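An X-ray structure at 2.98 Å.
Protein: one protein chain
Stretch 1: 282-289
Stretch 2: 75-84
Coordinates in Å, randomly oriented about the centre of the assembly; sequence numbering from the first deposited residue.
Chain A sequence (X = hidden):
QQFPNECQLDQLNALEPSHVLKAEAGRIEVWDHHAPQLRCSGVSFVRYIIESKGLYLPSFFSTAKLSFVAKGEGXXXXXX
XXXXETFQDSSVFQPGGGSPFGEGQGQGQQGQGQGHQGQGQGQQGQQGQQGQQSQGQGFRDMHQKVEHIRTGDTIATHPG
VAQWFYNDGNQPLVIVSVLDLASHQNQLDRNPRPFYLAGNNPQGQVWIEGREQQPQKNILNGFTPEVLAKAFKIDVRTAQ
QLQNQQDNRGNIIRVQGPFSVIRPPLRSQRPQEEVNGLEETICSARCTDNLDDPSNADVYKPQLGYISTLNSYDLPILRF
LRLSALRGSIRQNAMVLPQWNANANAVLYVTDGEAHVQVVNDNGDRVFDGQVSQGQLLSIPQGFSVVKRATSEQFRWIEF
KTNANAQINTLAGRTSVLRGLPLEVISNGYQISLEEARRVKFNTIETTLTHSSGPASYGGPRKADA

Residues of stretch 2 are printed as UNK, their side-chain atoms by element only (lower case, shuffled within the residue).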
# COMPACT_ATOMS: atom_id res chain seq x y z
N ILE A 282 7.64 4.23 -19.92
CA ILE A 282 8.66 3.36 -20.51
C ILE A 282 8.07 2.11 -21.17
O ILE A 282 7.72 1.14 -20.50
CB ILE A 282 9.72 2.93 -19.45
CG1 ILE A 282 9.48 3.66 -18.11
CG2 ILE A 282 11.13 3.17 -19.98
CD1 ILE A 282 10.46 3.27 -17.02
N CYS A 283 7.96 2.14 -22.50
CA CYS A 283 7.45 1.00 -23.24
C CYS A 283 8.60 0.17 -23.83
O CYS A 283 8.44 -1.00 -24.14
CB CYS A 283 6.50 1.45 -24.35
SG CYS A 283 5.61 0.11 -25.19
N SER A 284 9.75 0.80 -23.97
CA SER A 284 10.92 0.09 -24.46
C SER A 284 12.07 0.21 -23.47
O SER A 284 13.20 0.51 -23.84
CB SER A 284 11.34 0.62 -25.84
OG SER A 284 11.31 2.03 -25.86
N ALA A 285 11.76 -0.02 -22.19
CA ALA A 285 12.79 -0.09 -21.17
C ALA A 285 13.44 -1.46 -21.22
O ALA A 285 12.95 -2.37 -21.89
CB ALA A 285 12.21 0.18 -19.80
N ARG A 286 14.55 -1.61 -20.50
CA ARG A 286 15.23 -2.90 -20.37
C ARG A 286 14.59 -3.70 -19.22
O ARG A 286 14.51 -3.20 -18.09
CB ARG A 286 16.73 -2.70 -20.11
CG ARG A 286 17.61 -3.88 -20.48
CD ARG A 286 18.99 -3.77 -19.84
NE ARG A 286 19.89 -4.83 -20.28
CZ ARG A 286 20.89 -5.32 -19.55
NH1 ARG A 286 21.11 -4.86 -18.32
NH2 ARG A 286 21.67 -6.28 -20.04
N CYS A 287 14.13 -4.91 -19.52
CA CYS A 287 13.43 -5.73 -18.53
C CYS A 287 14.15 -7.06 -18.20
O CYS A 287 13.78 -7.73 -17.25
CB CYS A 287 11.98 -5.98 -18.96
SG CYS A 287 10.77 -4.66 -18.50
N THR A 288 15.16 -7.42 -18.99
CA THR A 288 15.98 -8.62 -18.72
C THR A 288 17.41 -8.23 -18.34
O THR A 288 17.87 -7.14 -18.67
CB THR A 288 16.05 -9.56 -19.96
OG1 THR A 288 14.82 -9.53 -20.68
CG2 THR A 288 16.34 -10.98 -19.52
N ASP A 289 18.12 -9.13 -17.67
CA ASP A 289 19.50 -8.86 -17.25
C ASP A 289 20.15 -10.14 -16.73
O ASP A 289 19.47 -11.01 -16.22
CB ASP A 289 19.52 -7.77 -16.17
CG ASP A 289 20.85 -7.01 -16.13
OD1 ASP A 289 21.90 -7.62 -16.44
OD2 ASP A 289 20.84 -5.81 -15.78
N UNK A 75 13.87 -19.56 -25.43
CA UNK A 75 13.27 -18.35 -25.97
C UNK A 75 12.20 -17.81 -25.01
O UNK A 75 11.58 -18.57 -24.27
c UNK A 75 14.72 -18.03 -28.59
c UNK A 75 13.02 -19.40 -29.73
c UNK A 75 12.66 -18.64 -27.35
c UNK A 75 13.67 -19.10 -28.41
N UNK A 76 12.01 -16.49 -25.02
CA UNK A 76 10.92 -15.87 -24.26
C UNK A 76 10.21 -14.76 -25.03
O UNK A 76 10.82 -14.03 -25.81
c UNK A 76 12.57 -12.59 -21.65
s UNK A 76 11.15 -13.43 -20.96
c UNK A 76 11.43 -15.29 -22.96
c UNK A 76 10.49 -14.23 -22.41
N UNK A 77 8.92 -14.64 -24.79
CA UNK A 77 8.12 -13.62 -25.42
C UNK A 77 7.28 -12.89 -24.39
O UNK A 77 6.51 -13.48 -23.64
N UNK A 78 7.45 -11.57 -24.35
CA UNK A 78 6.64 -10.71 -23.52
C UNK A 78 5.69 -10.06 -24.50
O UNK A 78 6.01 -9.94 -25.68
c UNK A 78 7.54 -9.65 -22.87
c UNK A 78 10.77 -8.10 -21.91
c UNK A 78 7.44 -9.49 -21.35
n UNK A 78 9.45 -8.13 -21.71
n UNK A 78 11.29 -7.27 -22.80
c UNK A 78 8.78 -9.01 -20.77
n UNK A 78 11.56 -8.92 -21.23
N UNK A 79 4.51 -9.66 -24.02
CA UNK A 79 3.58 -8.89 -24.84
C UNK A 79 2.92 -7.84 -23.97
O UNK A 79 2.15 -8.17 -23.07
c UNK A 79 1.48 -8.90 -26.21
c UNK A 79 2.46 -9.77 -25.43
c UNK A 79 3.04 -10.86 -26.31
N UNK A 80 3.22 -6.58 -24.24
CA UNK A 80 2.66 -5.49 -23.44
C UNK A 80 1.38 -4.91 -24.07
O UNK A 80 1.06 -5.19 -25.23
c UNK A 80 3.77 -3.61 -24.57
c UNK A 80 5.03 -4.95 -22.93
c UNK A 80 3.68 -4.37 -23.28
N UNK A 81 0.62 -4.10 -23.29
CA UNK A 81 -0.56 -3.42 -23.83
C UNK A 81 -0.22 -2.35 -24.87
O UNK A 81 0.25 -1.26 -24.51
c UNK A 81 -1.20 -2.77 -22.59
c UNK A 81 0.74 -3.95 -21.82
c UNK A 81 -0.64 -3.52 -21.41
N UNK A 82 -0.45 -2.67 -26.14
CA UNK A 82 -0.26 -1.72 -27.22
C UNK A 82 1.18 -1.31 -27.51
O UNK A 82 1.57 -0.17 -27.27
N UNK A 83 1.96 -2.24 -28.03
CA UNK A 83 3.30 -1.92 -28.51
C UNK A 83 3.50 -2.35 -29.96
O UNK A 83 2.77 -3.20 -30.48
c UNK A 83 4.38 -2.54 -27.62
s UNK A 83 4.87 -1.45 -26.27
N UNK A 84 4.48 -1.73 -30.61
CA UNK A 84 4.77 -2.02 -32.00
C UNK A 84 5.25 -3.46 -32.14
O UNK A 84 5.51 -4.13 -31.14
c UNK A 84 5.82 -1.05 -32.53

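Position 75 carries four side-chain carbons, forked at the second, and all are out of reach of stretch 1. A fork at the second carbon with no heteroatom is leucine, L75, the first residue here of a strand that runs to position 79.

Position 76 has two carbons, a sulfur and a terminal carbon in an unbranched chain, which only methionine matches. M76 is buried and its CA-to-CB bond points toward stretch 1. Its chi angles of 159°, -175° and 66° (t, t, p) bring the terminal methyl CE to 3.9 Å from T288 OG1, a van der Waals approach.

Position 77 has no side-chain atoms and is therefore glycine, G77. It touches nothing on stretch 1.

Position 78 shows three carbons, a nitrogen, and a carbon bearing two more nitrogens: a guanidinium, hence arginine, R78. C287 CB lies over one face of the guanidinium, 3.7 Å from R78 NH1, whereas T288 OG1 lies at the edge, near the plane, 3.4 Å from R78 NH1. R78 NH1 and T288 OG1 both have hydrogen-bond partners elsewhere in the structure.

Position 79 has one carbon carrying two others, the isopropyl group of valine. V79 is buried but out of reach of stretch 1.

Position 80 repeats that three-carbon pattern and is again valine. V80 follows the strand, and its CA-to-CB bond points toward stretch 1; CG2 reaches 4.2 Å from C283 SG, a modest apolar contact.

At position 81 three carbons close a ring onto the backbone nitrogen, which defines proline. The side chain of P81 makes no contact with stretch 1.

Position 82 lacks side-chain atoms, so it is glycine. The phi/psi of G82, 69°/69°, fits this, since positive phi by itself favours glycine.

Position 83 has one carbon and then one sulfur, the sulfur 2.0 Å from C283 SG. That is a covalent distance, so the residue is cysteine in a disulfide, C83. The C283 SG–C83 SG bond has chi3 of -55°, with chi1 t at C283 and m at C83.

Position 84 has a single side-chain carbon, alanine. A84 is poorly ordered and makes no contact.

The disulfide ties the two loops together covalently where the CA atoms of C283 and C83 are 7.3 Å apart, with V80 beside it. Farther along, where the CA atoms of C287 and R78 are 9.8 Å apart and those of T288 and M76 10.4 Å, the side chain of R78 reaches C287 and T288, and that of M76 reaches T288. The buried surface, 243 Å² over both sides, is small, and no clear hydrogen bond crosses it.

Stretch 2 (75-84) LMGRVVPGCA
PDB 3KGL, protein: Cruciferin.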